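Local coordinates for Non-reducing end beta-L-arabinofuranosidase (Bacteroides thetaiotaomicron, PDB 5MQO), which probably hydrolyses glycosidic linkages in complex plant pectin as a gut bacterial glycoside hydrolase of CAZy family GH127, at residues 261-264 and 265-269; 533-536 and 537-541; 635-639 and 640-644. One frame throughout, in Å; residues are numbered along the deposited sequence.

Interaction 1. Residues 261-264 and 265-269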
loop_
_atom_site.group_PDB
_atom_site.type_symbol
_atom_site.label_atom_id
_atom_site.label_comp_id
_atom_site.label_asym_id
_atom_site.label_seq_id
_atom_site.Cartn_x
_atom_site.Cartn_y
_atom_site.Cartn_z
ATOM N N LEU A 261 -13.963 4.254 -21.068
ATOM C CA LEU A 261 -12.604 4.091 -21.536
ATOM C C LEU A 261 -12.162 5.325 -22.321
ATOM O O LEU A 261 -11.038 5.776 -22.141
ATOM C CB LEU A 261 -12.508 2.844 -22.408
ATOM C CG LEU A 261 -11.154 2.493 -23.024
ATOM C CD1 LEU A 261 -10.094 2.339 -21.943
ATOM C CD2 LEU A 261 -11.268 1.226 -23.860
ATOM N N GLU A 262 -13.019 5.872 -23.188
ATOM C CA GLU A 262 -12.637 7.082 -23.950
ATOM C C GLU A 262 -12.366 8.269 -23.036
ATOM O O GLU A 262 -11.455 9.053 -23.308
ATOM C CB GLU A 262 -13.674 7.493 -25.013
ATOM C CG GLU A 262 -13.616 6.707 -26.325
ATOM C CD GLU A 262 -12.216 6.596 -26.942
ATOM O OE1 GLU A 262 -11.563 7.657 -27.172
ATOM O OE2 GLU A 262 -11.778 5.434 -27.181
ATOM N N LEU A 263 -13.152 8.390 -21.965
ATOM C CA LEU A 263 -12.976 9.472 -21.009
ATOM C C LEU A 263 -11.599 9.324 -20.360
ATOM O O LEU A 263 -10.876 10.306 -20.242
ATOM C CB LEU A 263 -14.104 9.495 -19.948
ATOM C CG LEU A 263 -13.847 10.262 -18.631
ATOM C CD1 LEU A 263 -13.514 11.703 -18.942
ATOM C CD2 LEU A 263 -15.018 10.202 -17.661
ATOM N N SER A 264 -11.248 8.097 -19.975
ATOM C CA SER A 264 -10.025 7.833 -19.232
ATOM C C SER A 264 -8.800 8.018 -20.105
ATOM O O SER A 264 -7.755 8.394 -19.593
ATOM C CB SER A 264 -10.052 6.433 -18.570
ATOM O OG SER A 264 -9.778 5.388 -19.491
ATOM N N LYS A 265 -8.922 7.763 -21.410
ATOM C CA LYS A 265 -7.854 8.114 -22.360
ATOM C C LYS A 265 -7.677 9.620 -22.495
ATOM O O LYS A 265 -6.553 10.105 -22.501
ATOM C CB LYS A 265 -8.115 7.528 -23.734
ATOM C CG LYS A 265 -7.766 6.063 -23.834
ATOM C CD LYS A 265 -8.656 5.295 -24.808
ATOM C CE LYS A 265 -8.306 5.581 -26.264
ATOM N NZ LYS A 265 -9.039 4.619 -27.141
ATOM N N ASN A 266 -8.785 10.350 -22.621
ATOM C CA ASN A 266 -8.726 11.817 -22.719
ATOM C C ASN A 266 -8.103 12.478 -21.492
ATOM O O ASN A 266 -7.278 13.382 -21.622
ATOM C CB ASN A 266 -10.110 12.427 -23.009
ATOM C CG ASN A 266 -10.597 12.109 -24.413
ATOM O OD1 ASN A 266 -9.818 12.116 -25.374
ATOM N ND2 ASN A 266 -11.881 11.802 -24.539
ATOM N N LEU A 267 -8.473 11.997 -20.316
ATOM C CA LEU A 267 -7.911 12.489 -19.078
ATOM C C LEU A 267 -6.374 12.427 -19.027
ATOM O O LEU A 267 -5.748 13.314 -18.451
ATOM C CB LEU A 267 -8.564 11.776 -17.890
ATOM C CG LEU A 267 -10.033 12.223 -17.694
ATOM C CD1 LEU A 267 -10.836 11.208 -16.906
ATOM C CD2 LEU A 267 -10.125 13.579 -17.008
ATOM N N ILE A 268 -5.773 11.411 -19.655
ATOM C CA ILE A 268 -4.294 11.291 -19.785
ATOM C C ILE A 268 -3.759 12.262 -20.860
ATOM O O ILE A 268 -2.784 13.045 -20.647
ATOM C CB ILE A 268 -3.881 9.839 -20.137
ATOM C CG1 ILE A 268 -4.228 8.883 -18.995
ATOM C CG2 ILE A 268 -2.390 9.763 -20.383
ATOM C CD1 ILE A 268 -4.094 7.409 -19.330
ATOM N N ASP A 269 -4.403 12.202 -22.022
ATOM C CA ASP A 269 -4.039 13.057 -23.147
ATOM C C ASP A 269 -4.052 14.559 -22.840
ATOM O O ASP A 269 -3.264 15.288 -23.408
ATOM C CB ASP A 269 -4.940 12.760 -24.361
ATOM C CG ASP A 269 -4.621 11.423 -25.016
ATOM O OD1 ASP A 269 -3.690 10.705 -24.569
ATOM O OD2 ASP A 269 -5.306 11.109 -25.993
#

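Interaction 2. Residues 533-536 and 537-541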
loop_
_atom_site.group_PDB
_atom_site.type_symbol
_atom_site.label_atom_id
_atom_site.label_comp_id
_atom_site.label_asym_id
_atom_site.label_seq_id
_atom_site.Cartn_x
_atom_site.Cartn_y
_atom_site.Cartn_z
ATOM N N PHE A 533 4.474 -19.770 -6.377
ATOM C CA PHE A 533 4.831 -19.157 -5.076
ATOM C C PHE A 533 5.867 -18.085 -5.260
ATOM O O PHE A 533 6.977 -18.344 -5.752
ATOM C CB PHE A 533 5.364 -20.215 -4.099
ATOM C CG PHE A 533 4.371 -21.292 -3.812
ATOM C CD1 PHE A 533 4.181 -22.334 -4.725
ATOM C CD2 PHE A 533 3.572 -21.219 -2.683
ATOM C CE1 PHE A 533 3.228 -23.294 -4.498
ATOM C CE2 PHE A 533 2.628 -22.179 -2.446
ATOM C CZ PHE A 533 2.450 -23.220 -3.353
ATOM N N ARG A 534 5.523 -16.867 -4.878
ATOM C CA ARG A 534 6.487 -15.778 -4.982
ATOM C C ARG A 534 7.655 -16.079 -4.044
ATOM O O ARG A 534 7.445 -16.495 -2.913
ATOM C CB ARG A 534 5.833 -14.431 -4.659
ATOM C CG ARG A 534 6.754 -13.234 -4.831
ATOM C CD ARG A 534 5.991 -11.941 -4.709
ATOM N NE ARG A 534 5.628 -11.739 -3.329
ATOM C CZ ARG A 534 6.424 -11.223 -2.394
ATOM N NH1 ARG A 534 5.968 -11.090 -1.140
ATOM N NH2 ARG A 534 7.663 -10.822 -2.697
ATOM N N ILE A 535 8.871 -15.939 -4.547
ATOM C CA ILE A 535 10.062 -15.863 -3.704
ATOM C C ILE A 535 10.414 -14.389 -3.454
ATOM O O ILE A 535 10.841 -13.713 -4.391
ATOM C CB ILE A 535 11.270 -16.534 -4.369
ATOM C CG1 ILE A 535 10.903 -17.945 -4.866
ATOM C CG2 ILE A 535 12.448 -16.525 -3.398
ATOM C CD1 ILE A 535 10.119 -18.782 -3.870
ATOM N N PRO A 536 10.226 -13.890 -2.199
ATOM C CA PRO A 536 10.605 -12.504 -1.853
ATOM C C PRO A 536 12.032 -12.088 -2.207
ATOM O O PRO A 536 12.945 -12.905 -2.158
ATOM C CB PRO A 536 10.392 -12.442 -0.335
ATOM C CG PRO A 536 9.264 -13.377 -0.102
ATOM C CD PRO A 536 9.407 -14.487 -1.124
ATOM N N GLU A 537 12.172 -10.813 -2.574
ATOM C CA GLU A 537 13.442 -10.195 -2.937
ATOM C C GLU A 537 14.391 -10.322 -1.771
ATOM O O GLU A 537 15.557 -10.626 -1.957
ATOM C CB GLU A 537 13.249 -8.715 -3.307
ATOM C CG GLU A 537 14.463 -8.105 -4.010
ATOM C CD GLU A 537 14.364 -6.611 -4.289
ATOM O OE1 GLU A 537 13.427 -5.946 -3.806
ATOM O OE2 GLU A 537 15.242 -6.085 -5.000
ATOM N N TRP A 538 13.875 -10.139 -0.565
ATOM C CA TRP A 538 14.673 -10.371 0.647
ATOM C C TRP A 538 15.163 -11.807 0.917
ATOM O O TRP A 538 16.029 -11.982 1.767
ATOM C CB TRP A 538 13.950 -9.832 1.894
ATOM C CG TRP A 538 12.589 -10.341 2.132
ATOM C CD1 TRP A 538 11.437 -9.709 1.824
ATOM C CD2 TRP A 538 12.215 -11.574 2.768
ATOM N NE1 TRP A 538 10.356 -10.459 2.218
ATOM C CE2 TRP A 538 10.802 -11.618 2.791
ATOM C CE3 TRP A 538 12.931 -12.649 3.317
ATOM C CZ2 TRP A 538 10.082 -12.703 3.339
ATOM C CZ3 TRP A 538 12.214 -13.737 3.855
ATOM C CH2 TRP A 538 10.804 -13.749 3.860
ATOM N N CYS A 539 14.625 -12.818 0.227
ATOM C CA CYS A 539 14.871 -14.237 0.572
ATOM C C CYS A 539 16.013 -14.916 -0.208
ATOM O O CYS A 539 15.889 -15.174 -1.436
ATOM C CB CYS A 539 13.599 -15.069 0.377
ATOM S SG CYS A 539 13.799 -16.815 0.819
ATOM N N GLY A 540 17.077 -15.261 0.532
ATOM C CA GLY A 540 18.283 -15.875 -0.035
ATOM C C GLY A 540 18.274 -17.390 -0.238
ATOM O O GLY A 540 18.999 -17.903 -1.110
ATOM N N LYS A 541 17.496 -18.106 0.580
ATOM C CA LYS A 541 17.298 -19.557 0.408
ATOM C C LYS A 541 15.835 -19.849 0.543
ATOM O O LYS A 541 15.176 -19.306 1.418
ATOM C CB LYS A 541 18.087 -20.384 1.454
ATOM C CG LYS A 541 19.595 -20.429 1.188
ATOM C CD LYS A 541 20.492 -20.188 2.418
ATOM C CE LYS A 541 21.707 -19.307 2.078
ATOM N NZ LYS A 541 22.861 -19.528 2.998
#

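Interaction 3. Residues 635-639 and 640-644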
loop_
_atom_site.group_PDB
_atom_site.type_symbol
_atom_site.label_atom_id
_atom_site.label_comp_id
_atom_site.label_asym_id
_atom_site.label_seq_id
_atom_site.Cartn_x
_atom_site.Cartn_y
_atom_site.Cartn_z
ATOM N N THR A 635 6.756 -10.752 21.873
ATOM C CA THR A 635 6.274 -9.904 23.003
ATOM C C THR A 635 4.950 -9.229 22.616
ATOM O O THR A 635 4.516 -9.344 21.471
ATOM C CB THR A 635 7.286 -8.822 23.517
ATOM O OG1 THR A 635 7.487 -7.835 22.505
ATOM C CG2 THR A 635 8.673 -9.437 24.036
ATOM N N THR A 636 4.303 -8.550 23.568
ATOM C CA THR A 636 2.908 -8.090 23.401
ATOM C C THR A 636 2.786 -6.563 23.483
ATOM O O THR A 636 3.365 -5.958 24.397
ATOM C CB THR A 636 1.999 -8.713 24.479
ATOM O OG1 THR A 636 2.067 -10.133 24.386
ATOM C CG2 THR A 636 0.568 -8.300 24.283
ATOM N N ILE A 637 2.068 -5.946 22.531
ATOM C CA ILE A 637 1.766 -4.497 22.592
ATOM C C ILE A 637 0.319 -4.299 22.190
ATOM O O ILE A 637 -0.118 -4.765 21.131
ATOM C CB ILE A 637 2.682 -3.596 21.696
ATOM C CG1 ILE A 637 4.166 -3.805 22.023
ATOM C CG2 ILE A 637 2.357 -2.113 21.910
ATOM C CD1 ILE A 637 5.135 -3.189 21.041
ATOM N N GLU A 638 -0.417 -3.594 23.035
ATOM C CA GLU A 638 -1.862 -3.492 22.905
ATOM C C GLU A 638 -2.473 -4.821 22.477
ATOM O O GLU A 638 -3.195 -4.868 21.481
ATOM C CB GLU A 638 -2.239 -2.401 21.916
ATOM C CG GLU A 638 -1.720 -1.017 22.290
ATOM C CD GLU A 638 -2.668 -0.213 23.158
ATOM O OE1 GLU A 638 -3.901 -0.201 22.902
ATOM O OE2 GLU A 638 -2.148 0.437 24.083
ATOM N N GLY A 639 -2.163 -5.888 23.225
ATOM C CA GLY A 639 -2.732 -7.230 22.992
ATOM C C GLY A 639 -2.422 -7.934 21.673
ATOM O O GLY A 639 -3.187 -8.782 21.233
ATOM N N SER A 640 -1.294 -7.583 21.052
ATOM C CA SER A 640 -0.869 -8.141 19.752
ATOM C C SER A 640 0.508 -8.766 19.933
ATOM O O SER A 640 1.396 -8.139 20.532
ATOM C CB SER A 640 -0.821 -7.046 18.668
ATOM O OG SER A 640 -0.786 -7.603 17.364
ATOM N N SER A 641 0.669 -9.995 19.442
ATOM C CA SER A 641 1.934 -10.693 19.578
ATOM C C SER A 641 2.808 -10.314 18.402
ATOM O O SER A 641 2.432 -10.539 17.250
ATOM C CB SER A 641 1.764 -12.213 19.629
ATOM O OG SER A 641 2.991 -12.826 20.036
ATOM N N ILE A 642 3.960 -9.721 18.694
ATOM C CA ILE A 642 4.886 -9.286 17.664
ATOM C C ILE A 642 6.264 -9.898 17.973
ATOM O O ILE A 642 6.577 -10.197 19.139
ATOM C CB ILE A 642 4.935 -7.725 17.522
ATOM C CG1 ILE A 642 5.797 -7.092 18.620
ATOM C CG2 ILE A 642 3.532 -7.092 17.507
ATOM C CD1 ILE A 642 6.137 -5.627 18.418
ATOM N N VAL A 643 7.070 -10.098 16.933
ATOM C CA VAL A 643 8.436 -10.497 17.108
ATOM C C VAL A 643 9.296 -9.250 17.281
ATOM O O VAL A 643 9.472 -8.482 16.347
ATOM C CB VAL A 643 8.941 -11.341 15.935
ATOM C CG1 VAL A 643 10.424 -11.685 16.139
ATOM C CG2 VAL A 643 8.106 -12.609 15.812
ATOM N N ALA A 644 9.811 -9.049 18.488
ATOM C CA ALA A 644 10.899 -8.089 18.707
ATOM C C ALA A 644 12.254 -8.773 18.450
ATOM O O ALA A 644 12.323 -9.978 18.305
ATOM C CB ALA A 644 10.835 -7.483 20.111
#

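Interaction 1. Residues 261-264 and 265-269
Two successive turns of the alpha helix 258-270, one of the helices of the GH127 catalytic domain, meet here through i to i+3 and i to i+4 contacts, with Glu-262 reaching Lys-265 on the outer side and Leu-263 packing on Leu-267 on an inner one. The domain belongs to a clan of six-hairpin glycosidases, whose helices pair into an alpha/alpha barrel. Lys-265 NZ forms a salt bridge with Glu-262 OE2 at 2.9 Å, meeting the carboxylate on its syn side but 24° out of its plane. Both chains are bent where they meet: Glu-262 folds back at chi2, while the lysine turns at chi2 and chi3, its CD passing 4.2 Å from Leu-261 CG. The aliphatic part of the lysine thus runs past the leucine before NZ arrives at the acid, and Lys-265 CE also lies near the carboxylate, 3.6 Å from Glu-262 OE2. On the buried side, Leu-263 CD1 touches Leu-267 CD1 at 3.4 Å. The two branches converge because Leu-263 holds CG anti to its backbone nitrogen (chi1 161°), whereas Leu-267 CG is anti to its carbonyl carbon. Tyr-228 of helix 212-230 packs on both leucines, and Val-248 of helix 243-255 covers Leu-263 and Ser-264. Val-310 of helix 297-314 lies against Ser-264 and Ile-268, so neighbouring helices enclose the inner surface. Helical backbone bonds run through the segment, among them Leu-267 N to Leu-263 O at 2.9 Å. Leu-261 O takes two donors: Lys-265 N and, bent round to a C=O...O angle of 118°, Ser-264 OG at 3.0 Å, which gives this buried hydroxyl a backbone acceptor.

Interaction 2. Residues 533-536 and 537-541
Glu-537 is the first corner of the turn that the contact between Pro-536 and Cys-539 closes; its CB is directed away from the strand, and the chain beyond CG is extended. Its backbone N is hydrogen-bonded to Glu-406 of helix 402-416, in the catalytic domain, and the guanidinium of Arg-534 makes salt bridges to both Glu-406 and Glu-409, two acids that also touch the indole of Trp-538. Pro-536 CD sits over one face of that guanidinium, toward the rim. Trp-538 comes next and turns its indole back over the proline. Its CG stands between the backbone N and the carbonyl carbon (chi1 56°), a setting that lays the ring side by side with the pyrrolidine. Pro-536 CB is 3.4 Å from the centroid of the five-membered ring and 19° off its normal, a CH-pi contact over the face. Pro-536 CG continues the overlap onto the six-membered ring, 3.6 Å from Trp-538 CZ2. Residues 536-539 form a type I beta turn at the end of strand 529-535 in the GH127 middle domain, and the chain then leads into strand 542-546 of a different sheet. Cys-539 closes the turn: its N donates to Pro-536 O at 2.9 Å, approaching from above the carbonyl plane, 62° out of it. Met-577 of strand 572-577 packs on both the cysteine and the proline. The cysteine CB points back toward the strand, 4.2 Å from Pro-536 CB and equally far from Ile-535 CG2.

Interaction 3. Residues 635-639 and 640-644
Ile-637 and Ile-642 meet by their ends, CD1 of one 3.7 Å from CD1 of the other, with the two side chains at an angle to each other. Ile-642 reaches back because its CG1 lies between the backbone N and the carbonyl carbon (chi1 79°), from where CG1 also stands 3.9 Å from Thr-635 O. On the same face, Thr-635 OG1 comes within 4.1 Å of Ala-644 CB. The backbones beneath are paired as a tight antiparallel beta hairpin, strand 631-637 with strand 640-651, in the C-terminal domain of the GH127 enzyme. Thr-635 and Ile-642 form a hydrogen-bonded pair, in which Thr-635 N gives to Ile-642 O at 2.8 Å and Ile-642 N to Thr-635 O at 2.9 Å. Thr-636 and Ser-641, a non-hydrogen-bonded pair, put their side chains on the other face. A type I' turn from Ile-637 to Ser-640 reverses the chain, with Glu-638 and Gly-639 at its corners, both at positive phi. Ile-637 and Ser-640 are again a hydrogen-bonded pair, with Ser-640 N giving to Ile-637 O at 3.1 Å and Ile-637 N to Ser-640 O at 3.0 Å. Further out, Ser-640 OG is hydrogen-bonded to Glu-53 of helix 50-69, and Ile-677 and Pro-678 pack on Ile-642.

In the fold
The three contacts lie in series along the chain, in the catalytic, middle and C-terminal domains. Interaction 1 stays within one helix, pairing a buried leucine side with an exposed ion pair, and is about 26 Å from interaction 2 at the nearest atoms. Interaction 2 is largely buried and relies on a proline-indole contact and a single turn bond. Interaction 3, partly buried, is dominated by cross-strand backbone bonds, with an isoleucine pair on one face. Interactions 2 and 3 lie closer, nearest atoms about 12 Å apart, and both reach helices of the catalytic domain: 402-416 from 533-541, and 50-69 from Ser-640.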